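Local coordinates for oxidoreductase protein (Agrobacterium radiobacter, PDB 5UI9) that probably catalyses NAD-dependent oxidation or reduction of a small hydroxylated substrate, and binds NAD+ together with a dihydroxy-methylpropanoic acid, at residues Phe174-Ala187 against Ala224-Leu236. Numbering follows the deposited sequence.
Sequences FIIEDLGIHTLDIA and ATSIVDVSYATKL. With 8A1 ((2S)-2,3-dihydroxy-2-methylpropanoic acid), chain D.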
loop_
_atom_site.group_PDB
_atom_site.type_symbol
_atom_site.label_atom_id
_atom_site.label_comp_id
_atom_site.label_asym_id
_atom_site.label_seq_id
_atom_site.Cartn_x
_atom_site.Cartn_y
_atom_site.Cartn_z
ATOM N N PHE A 174 13.056 -9.812 12.998
ATOM C CA PHE A 174 13.801 -9.813 11.733
ATOM C C PHE A 174 13.501 -8.545 10.924
ATOM O O PHE A 174 14.182 -7.547 11.120
ATOM C CB PHE A 174 13.581 -11.134 10.952
ATOM C CG PHE A 174 14.053 -11.111 9.506
ATOM C CD1 PHE A 174 15.222 -10.451 9.124
ATOM C CD2 PHE A 174 13.331 -11.794 8.527
ATOM C CE1 PHE A 174 15.638 -10.440 7.796
ATOM C CE2 PHE A 174 13.745 -11.794 7.199
ATOM C CZ PHE A 174 14.898 -11.115 6.831
ATOM N N ILE A 175 12.485 -8.558 10.061
ATOM C CA ILE A 175 12.450 -7.596 8.944
ATOM C C ILE A 175 12.265 -6.116 9.326
ATOM O O ILE A 175 12.867 -5.263 8.682
ATOM C CB ILE A 175 11.447 -8.013 7.841
ATOM C CG1 ILE A 175 11.769 -7.293 6.522
ATOM C CG2 ILE A 175 10.007 -7.759 8.272
ATOM C CD1 ILE A 175 11.030 -7.862 5.333
ATOM N N ILE A 176 11.475 -5.798 10.353
ATOM C CA ILE A 176 11.301 -4.385 10.736
ATOM C C ILE A 176 12.622 -3.806 11.279
ATOM O O ILE A 176 13.053 -2.721 10.863
ATOM C CB ILE A 176 10.148 -4.142 11.745
ATOM C CG1 ILE A 176 8.827 -4.723 11.226
ATOM C CG2 ILE A 176 9.988 -2.645 12.011
ATOM C CD1 ILE A 176 7.645 -4.522 12.152
ATOM N N GLU A 177 13.248 -4.546 12.192
ATOM C CA GLU A 177 14.557 -4.196 12.750
ATOM C C GLU A 177 15.671 -4.142 11.693
ATOM O O GLU A 177 16.510 -3.254 11.731
ATOM C CB GLU A 177 14.942 -5.205 13.840
ATOM C CG GLU A 177 16.258 -4.913 14.546
ATOM C CD GLU A 177 16.655 -5.968 15.570
ATOM O OE1 GLU A 177 17.764 -5.836 16.129
ATOM O OE2 GLU A 177 15.883 -6.925 15.817
ATOM N N ASP A 178 15.681 -5.091 10.767
ATOM C CA ASP A 178 16.758 -5.183 9.786
ATOM C C ASP A 178 16.575 -4.239 8.596
ATOM O O ASP A 178 17.522 -3.573 8.168
ATOM C CB ASP A 178 16.882 -6.611 9.257
ATOM C CG ASP A 178 17.906 -6.724 8.140
ATOM O OD1 ASP A 178 19.048 -6.251 8.341
ATOM O OD2 ASP A 178 17.563 -7.265 7.065
ATOM N N LEU A 179 15.360 -4.221 8.051
ATOM C CA LEU A 179 15.094 -3.617 6.748
ATOM C C LEU A 179 14.062 -2.499 6.828
ATOM O O LEU A 179 14.276 -1.418 6.259
ATOM C CB LEU A 179 14.667 -4.724 5.777
ATOM C CG LEU A 179 14.264 -4.401 4.336
ATOM C CD1 LEU A 179 12.822 -3.923 4.242
ATOM C CD2 LEU A 179 15.225 -3.417 3.678
ATOM N N GLY A 180 12.949 -2.755 7.524
ATOM C CA GLY A 180 11.916 -1.746 7.780
ATOM C C GLY A 180 12.471 -0.471 8.384
ATOM O O GLY A 180 11.982 0.623 8.103
ATOM N N ILE A 181 13.497 -0.619 9.217
ATOM C CA ILE A 181 14.234 0.508 9.768
ATOM C C ILE A 181 14.690 1.487 8.667
ATOM O O ILE A 181 14.586 2.697 8.846
ATOM C CB ILE A 181 15.410 0.001 10.643
ATOM C CG1 ILE A 181 15.936 1.100 11.567
ATOM C CG2 ILE A 181 16.536 -0.592 9.803
ATOM C CD1 ILE A 181 16.691 0.535 12.755
ATOM N N HIS A 182 15.145 0.960 7.529
ATOM C CA HIS A 182 15.488 1.778 6.370
ATOM C C HIS A 182 14.256 2.409 5.736
ATOM O O HIS A 182 14.247 3.605 5.445
ATOM C CB HIS A 182 16.172 0.962 5.264
ATOM C CG HIS A 182 17.492 0.368 5.644
ATOM N ND1 HIS A 182 18.570 1.131 6.045
ATOM C CD2 HIS A 182 17.926 -0.913 5.616
ATOM C CE1 HIS A 182 19.602 0.338 6.274
ATOM N NE2 HIS A 182 19.236 -0.908 6.030
ATOM N N THR A 183 13.238 1.587 5.476
ATOM C CA THR A 183 12.050 2.044 4.751
ATOM C C THR A 183 11.286 3.113 5.543
ATOM O O THR A 183 10.768 4.073 4.968
ATOM C CB THR A 183 11.097 0.872 4.434
ATOM O OG1 THR A 183 11.851 -0.314 4.158
ATOM C CG2 THR A 183 10.232 1.200 3.235
ATOM N N LEU A 184 11.209 2.916 6.856
ATOM C CA LEU A 184 10.639 3.902 7.778
ATOM C C LEU A 184 11.449 5.200 7.820
ATOM O O LEU A 184 10.876 6.290 7.932
ATOM C CB LEU A 184 10.537 3.313 9.192
ATOM C CG LEU A 184 9.504 2.194 9.360
ATOM C CD1 LEU A 184 9.751 1.427 10.651
ATOM C CD2 LEU A 184 8.086 2.754 9.317
ATOM N N ASP A 185 12.772 5.081 7.734
ATOM C CA ASP A 185 13.639 6.258 7.664
ATOM C C ASP A 185 13.373 7.035 6.379
ATOM O O ASP A 185 13.339 8.268 6.401
ATOM C CB ASP A 185 15.121 5.881 7.721
ATOM C CG ASP A 185 16.015 7.096 7.894
ATOM O OD1 ASP A 185 16.059 7.634 9.020
ATOM O OD2 ASP A 185 16.637 7.536 6.899
ATOM N N ILE A 186 13.187 6.311 5.268
ATOM C CA ILE A 186 12.865 6.955 3.992
ATOM C C ILE A 186 11.520 7.679 4.102
ATOM O O ILE A 186 11.398 8.810 3.658
ATOM C CB ILE A 186 12.881 5.968 2.799
ATOM C CG1 ILE A 186 14.307 5.457 2.548
ATOM C CG2 ILE A 186 12.356 6.645 1.530
ATOM C CD1 ILE A 186 14.401 4.247 1.641
ATOM N N ALA A 187 10.525 7.035 4.703
ATOM C CA ALA A 187 9.207 7.659 4.881
ATOM C C ALA A 187 9.324 8.997 5.625
ATOM O O ALA A 187 8.723 9.987 5.216
ATOM C CB ALA A 187 8.262 6.717 5.613
ATOM N N ALA A 224 -0.074 14.148 5.978
ATOM C CA ALA A 224 0.092 13.059 5.007
ATOM C C ALA A 224 -0.103 11.679 5.628
ATOM O O ALA A 224 0.171 11.473 6.805
ATOM C CB ALA A 224 1.457 13.133 4.328
ATOM N N THR A 225 -0.610 10.755 4.818
ATOM C CA THR A 225 -0.738 9.352 5.181
ATOM C C THR A 225 0.229 8.569 4.314
ATOM O O THR A 225 0.378 8.875 3.134
ATOM C CB THR A 225 -2.158 8.835 4.897
ATOM O OG1 THR A 225 -3.108 9.625 5.609
ATOM C CG2 THR A 225 -2.307 7.368 5.304
ATOM N N SER A 226 0.880 7.560 4.880
ATOM C CA SER A 226 1.693 6.666 4.067
ATOM C C SER A 226 1.593 5.199 4.482
ATOM O O SER A 226 1.182 4.873 5.602
ATOM C CB SER A 226 3.151 7.139 4.011
ATOM O OG SER A 226 3.880 6.723 5.144
ATOM N N ILE A 227 1.931 4.336 3.524
ATOM C CA ILE A 227 2.087 2.906 3.726
ATOM C C ILE A 227 3.565 2.550 3.576
ATOM O O ILE A 227 4.202 2.922 2.588
ATOM C CB ILE A 227 1.283 2.104 2.679
ATOM C CG1 ILE A 227 -0.224 2.373 2.822
ATOM C CG2 ILE A 227 1.573 0.608 2.767
ATOM C CD1 ILE A 227 -0.826 1.941 4.147
ATOM N N VAL A 228 4.099 1.839 4.564
ATOM C CA VAL A 228 5.400 1.194 4.459
ATOM C C VAL A 228 5.138 -0.303 4.457
ATOM O O VAL A 228 4.657 -0.859 5.453
ATOM C CB VAL A 228 6.328 1.577 5.619
ATOM C CG1 VAL A 228 7.605 0.743 5.593
ATOM C CG2 VAL A 228 6.655 3.055 5.536
ATOM N N ASP A 229 5.434 -0.950 3.338
ATOM C CA ASP A 229 5.225 -2.388 3.220
ATOM C C ASP A 229 6.533 -3.065 2.827
ATOM O O ASP A 229 7.158 -2.702 1.835
ATOM C CB ASP A 229 4.067 -2.708 2.262
ATOM C CG ASP A 229 4.330 -2.288 0.831
ATOM O OD1 ASP A 229 4.058 -1.128 0.478
ATOM O OD2 ASP A 229 4.761 -3.145 0.031
ATOM N N VAL A 230 6.957 -4.017 3.654
ATOM C CA VAL A 230 8.209 -4.721 3.467
ATOM C C VAL A 230 7.987 -6.229 3.524
ATOM O O VAL A 230 7.104 -6.714 4.243
ATOM C CB VAL A 230 9.298 -4.269 4.481
ATOM C CG1 VAL A 230 9.601 -2.791 4.293
ATOM C CG2 VAL A 230 8.902 -4.556 5.925
ATOM N N SER A 231 8.789 -6.953 2.745
ATOM C CA SER A 231 8.703 -8.403 2.661
ATOM C C SER A 231 10.009 -8.982 2.141
ATOM O O SER A 231 10.576 -8.446 1.182
ATOM C CB SER A 231 7.565 -8.811 1.715
ATOM O OG SER A 231 7.554 -10.216 1.469
ATOM N N TYR A 232 10.481 -10.052 2.780
ATOM C CA TYR A 232 11.548 -10.910 2.240
ATOM C C TYR A 232 11.014 -12.291 1.784
ATOM O O TYR A 232 11.793 -13.236 1.599
ATOM C CB TYR A 232 12.694 -11.059 3.250
ATOM C CG TYR A 232 13.817 -10.052 3.067
ATOM C CD1 TYR A 232 14.509 -9.960 1.850
ATOM C CD2 TYR A 232 14.205 -9.202 4.102
ATOM C CE1 TYR A 232 15.547 -9.056 1.678
ATOM C CE2 TYR A 232 15.238 -8.290 3.931
ATOM C CZ TYR A 232 15.903 -8.224 2.721
ATOM O OH TYR A 232 16.925 -7.328 2.544
ATOM N N ALA A 233 9.700 -12.391 1.569
ATOM C CA ALA A 233 9.066 -13.622 1.068
ATOM C C ALA A 233 8.275 -13.388 -0.234
ATOM O O ALA A 233 7.336 -14.123 -0.537
ATOM C CB ALA A 233 8.165 -14.211 2.143
ATOM N N THR A 234 8.680 -12.380 -1.007
ATOM C CA THR A 234 7.993 -11.993 -2.230
ATOM C C THR A 234 8.758 -12.567 -3.429
ATOM O O THR A 234 9.938 -12.272 -3.611
ATOM C CB THR A 234 7.876 -10.459 -2.308
ATOM O OG1 THR A 234 7.080 -9.989 -1.210
ATOM C CG2 THR A 234 7.224 -10.010 -3.614
ATOM N N LYS A 235 8.082 -13.381 -4.242
ATOM C CA LYS A 235 8.716 -14.098 -5.363
ATOM C C LYS A 235 8.272 -13.506 -6.689
ATOM O O LYS A 235 7.185 -13.828 -7.200
ATOM C CB LYS A 235 8.379 -15.587 -5.295
ATOM C CG LYS A 235 9.009 -16.260 -4.088
ATOM C CD LYS A 235 8.361 -17.589 -3.742
ATOM C CE LYS A 235 8.979 -18.150 -2.467
ATOM N NZ LYS A 235 8.495 -19.523 -2.186
ATOM N N LEU A 236 9.116 -12.638 -7.235
ATOM C CA LEU A 236 8.821 -11.918 -8.474
ATOM C C LEU A 236 9.674 -12.450 -9.613
ATOM O O LEU A 236 10.754 -12.983 -9.384
ATOM C CB LEU A 236 9.091 -10.427 -8.284
ATOM C CG LEU A 236 8.133 -9.693 -7.339
ATOM C CD1 LEU A 236 8.790 -8.443 -6.781
ATOM C CD2 LEU A 236 6.834 -9.352 -8.046
HETATM O OXT 8A1 D . 20.965 -3.287 3.785
HETATM C C 8A1 D . 20.633 -3.791 4.885
HETATM O O 8A1 D . 20.654 -3.141 5.953
HETATM C CA 8A1 D . 20.176 -5.226 4.928
HETATM C CB 8A1 D . 18.651 -5.198 4.833
HETATM O O1 8A1 D . 18.106 -6.512 4.670
HETATM O O2 8A1 D . 20.588 -5.832 6.165
HETATM C C3 8A1 D . 20.813 -6.017 3.785
#
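Hydroxyl O1 of the bound dihydroxy acid 8A1 is gripped from both segments: Y232 OH donates to it at 2.6 Å, and it donates to D178 OD2, also at 2.6 Å. The site lies in the C-terminal domain of a GFO/IDH/MocA-family oxidoreductase, where helix 175-191 packs on one face of a mixed beta sheet that includes strand 225-231. The second hydroxyl of the ligand, O2, donates to D178 OD1 at 2.7 Å. The D178 carboxylate thus takes one hydroxyl on each oxygen, and K98 makes a salt bridge to OD1. One helical turn on, H182 NE2 donates to carboxylate oxygen O of 8A1 at the ring edge, in plane and nearly straight (167°). E125 bonds H182 ND1 and probably sets the ring's rotation. NAD also touches H182.

Away from the ligand, no hydrogen bond joins helix and strand, and the interface is largely apolar. The Y232 ring is nearly parallel to that of F174 (14°) but slid aside, so the two barely overlap. Their touching atoms are F174 CZ and Y232 CD2. I175 turns CG1 opposite its backbone N (chi1 -161°), which carries CD1 to 3.4 Å from Y232 N, just past the last strand residue. L179 CG also meets the ring, at CE2, and its CD1 presses tightly on V230 CG1. Farther along, V228 splits its branches: CG1 packs on T183 CG2, while CG2 meets A187 CB and L184 CD2. F153 and F155 of strand 148-156 touch T183 and L179. At the end of the strand, S231 forms an ST turn: A233 N donates to S231 OG, and S231 OG in turn donates to T234 OG1 at 2.7 Å.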